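Local coordinates for protein beta-fructofuranosidase (Arthrobacter, PDB 3WPU) that is an enzyme of the levansucrase/invertase family, built on a five-bladed beta-propeller catalytic domain, at residues T334-P340 and T353-T359. Numbering follows the deposited sequence.
Sequences TDQTERP and TISHRGT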
# COMPACT_ATOMS: atom_id res chain seq x y z
N THR A 334 11.93 -4.14 12.47
CA THR A 334 10.57 -3.61 12.64
C THR A 334 9.53 -4.73 12.77
O THR A 334 9.65 -5.81 12.15
CB THR A 334 10.14 -2.64 11.50
OG1 THR A 334 8.82 -2.15 11.78
CG2 THR A 334 10.11 -3.33 10.13
N ASP A 335 8.49 -4.42 13.53
CA ASP A 335 7.30 -5.25 13.70
C ASP A 335 6.47 -5.33 12.42
O ASP A 335 5.79 -6.33 12.17
CB ASP A 335 6.42 -4.61 14.81
CG ASP A 335 5.20 -5.44 15.17
OD1 ASP A 335 5.30 -6.70 15.28
OD2 ASP A 335 4.13 -4.82 15.37
N GLN A 336 6.50 -4.26 11.63
CA GLN A 336 5.50 -4.04 10.60
C GLN A 336 6.06 -3.49 9.29
O GLN A 336 6.39 -2.34 9.17
CB GLN A 336 4.42 -3.10 11.17
CG GLN A 336 3.54 -3.75 12.20
CD GLN A 336 2.30 -2.92 12.47
OE1 GLN A 336 1.31 -3.42 12.95
NE2 GLN A 336 2.34 -1.65 12.09
N THR A 337 6.21 -4.37 8.30
CA THR A 337 6.46 -3.96 6.94
C THR A 337 5.09 -4.05 6.25
O THR A 337 4.69 -5.11 5.75
CB THR A 337 7.48 -4.94 6.30
OG1 THR A 337 7.14 -6.27 6.70
CG2 THR A 337 8.89 -4.66 6.82
N GLU A 338 4.35 -2.95 6.26
CA GLU A 338 2.96 -2.96 5.84
C GLU A 338 2.78 -2.70 4.35
O GLU A 338 3.66 -2.14 3.70
CB GLU A 338 2.19 -1.89 6.62
CG GLU A 338 2.32 -2.08 8.11
CD GLU A 338 1.43 -1.13 8.88
OE1 GLU A 338 0.20 -1.36 8.89
OE2 GLU A 338 1.99 -0.24 9.53
N ARG A 339 1.61 -3.07 3.83
CA ARG A 339 1.21 -2.74 2.48
C ARG A 339 2.29 -2.91 1.40
O ARG A 339 2.61 -1.99 0.63
CB ARG A 339 0.66 -1.33 2.45
CG ARG A 339 -0.23 -1.20 1.29
CD ARG A 339 -0.90 0.13 1.17
NE ARG A 339 -1.72 0.02 -0.02
CZ ARG A 339 -2.67 0.86 -0.36
NH1 ARG A 339 -2.92 1.95 0.40
NH2 ARG A 339 -3.33 0.62 -1.46
N PRO A 340 2.85 -4.11 1.33
CA PRO A 340 3.89 -4.32 0.34
C PRO A 340 3.32 -4.31 -1.09
O PRO A 340 2.20 -4.75 -1.34
CB PRO A 340 4.43 -5.70 0.70
CG PRO A 340 3.26 -6.40 1.31
CD PRO A 340 2.58 -5.32 2.13
N THR A 353 7.26 -0.82 0.84
CA THR A 353 6.47 -1.15 2.01
C THR A 353 6.41 0.11 2.86
O THR A 353 7.14 1.07 2.60
CB THR A 353 7.07 -2.38 2.74
OG1 THR A 353 6.18 -2.85 3.76
CG2 THR A 353 8.44 -2.06 3.31
N ILE A 354 5.49 0.10 3.80
CA ILE A 354 5.24 1.24 4.69
C ILE A 354 5.53 0.84 6.13
O ILE A 354 5.17 -0.27 6.52
CB ILE A 354 3.75 1.64 4.59
CG1 ILE A 354 3.24 1.58 3.12
CG2 ILE A 354 3.54 2.99 5.23
CD1 ILE A 354 4.02 2.42 2.14
N SER A 355 6.09 1.76 6.94
CA SER A 355 6.33 1.47 8.34
C SER A 355 6.13 2.71 9.19
O SER A 355 6.26 3.83 8.69
CB SER A 355 7.74 0.96 8.56
OG SER A 355 7.82 0.19 9.73
N HIS A 356 5.85 2.48 10.46
CA HIS A 356 5.70 3.54 11.46
C HIS A 356 7.03 3.75 12.17
O HIS A 356 7.85 2.85 12.28
CB HIS A 356 4.68 3.14 12.50
CG HIS A 356 3.27 3.09 12.01
ND1 HIS A 356 2.60 4.18 11.50
CD2 HIS A 356 2.39 2.06 11.96
CE1 HIS A 356 1.37 3.83 11.19
NE2 HIS A 356 1.23 2.54 11.44
N ARG A 357 7.24 4.94 12.74
CA ARG A 357 8.44 5.19 13.51
C ARG A 357 8.46 4.32 14.77
O ARG A 357 9.51 3.75 15.11
CB ARG A 357 8.52 6.67 13.91
CG ARG A 357 9.71 6.97 14.80
CD ARG A 357 10.03 8.46 14.86
NE ARG A 357 11.24 8.72 15.62
CZ ARG A 357 11.59 9.92 16.10
NH1 ARG A 357 10.84 10.99 15.89
NH2 ARG A 357 12.71 10.05 16.80
N GLY A 358 7.33 4.26 15.47
CA GLY A 358 7.23 3.50 16.74
C GLY A 358 7.42 1.99 16.66
O GLY A 358 7.63 1.34 17.68
N THR A 359 7.33 1.42 15.47
CA THR A 359 7.49 0.00 15.29
C THR A 359 8.94 -0.41 15.08
O THR A 359 9.22 -1.60 15.02
CB THR A 359 6.66 -0.48 14.09
OG1 THR A 359 6.92 0.37 12.98
CG2 THR A 359 5.19 -0.45 14.40
O HOH W 1 9.34 0.63 11.70
O HOH W 2 4.70 -0.14 10.72
O HOH W 3 -0.80 0.93 10.36
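E338 and I354 face each other as an antiparallel hydrogen-bonded pair where a propeller-blade strand, 348-355, meets the chain leading into strand 340-345. The packing is tight at this end. E338 N donates to I354 O at 2.8 Å, in the carbonyl plane, and I354 N returns a bond to E338 O. In one of its two conformers T353 OG1, placed anti to its own backbone N (chi1 -171°), also reaches E338 O at 2.6 Å, from the opposite face of its plane. Next to the pair, R339 CB rests on I354 CG1 at 3.9 Å, while the guanidinium leads away to T77.

Towards T334 and T359 the paired backbone bonds give way to waters and side chains. One water takes hydrogens from Q336 NE2 and H356 N and gives its own to Q336 O and T359 OG1; another donates to H356 O and bonds T334 OG1. Beyond them D335 N meets T359 O at 3.3 Å, beside an ST turn in which T334 OG1 accepts from Q336 N.

On the partly exposed side, Q336 NE2 comes to the edge of the H356 ring, near its plane, with amide and ring 38° apart. The E338 carboxylate, held by R245 and Y421, lies oblique to the same ring, which stacks on Y421 and is fixed through ND1 by E368. A third water bridges E338 OE1 and H356 NE2, donating to OE1 at 2.9 Å and lying 2.8 Å from NE2.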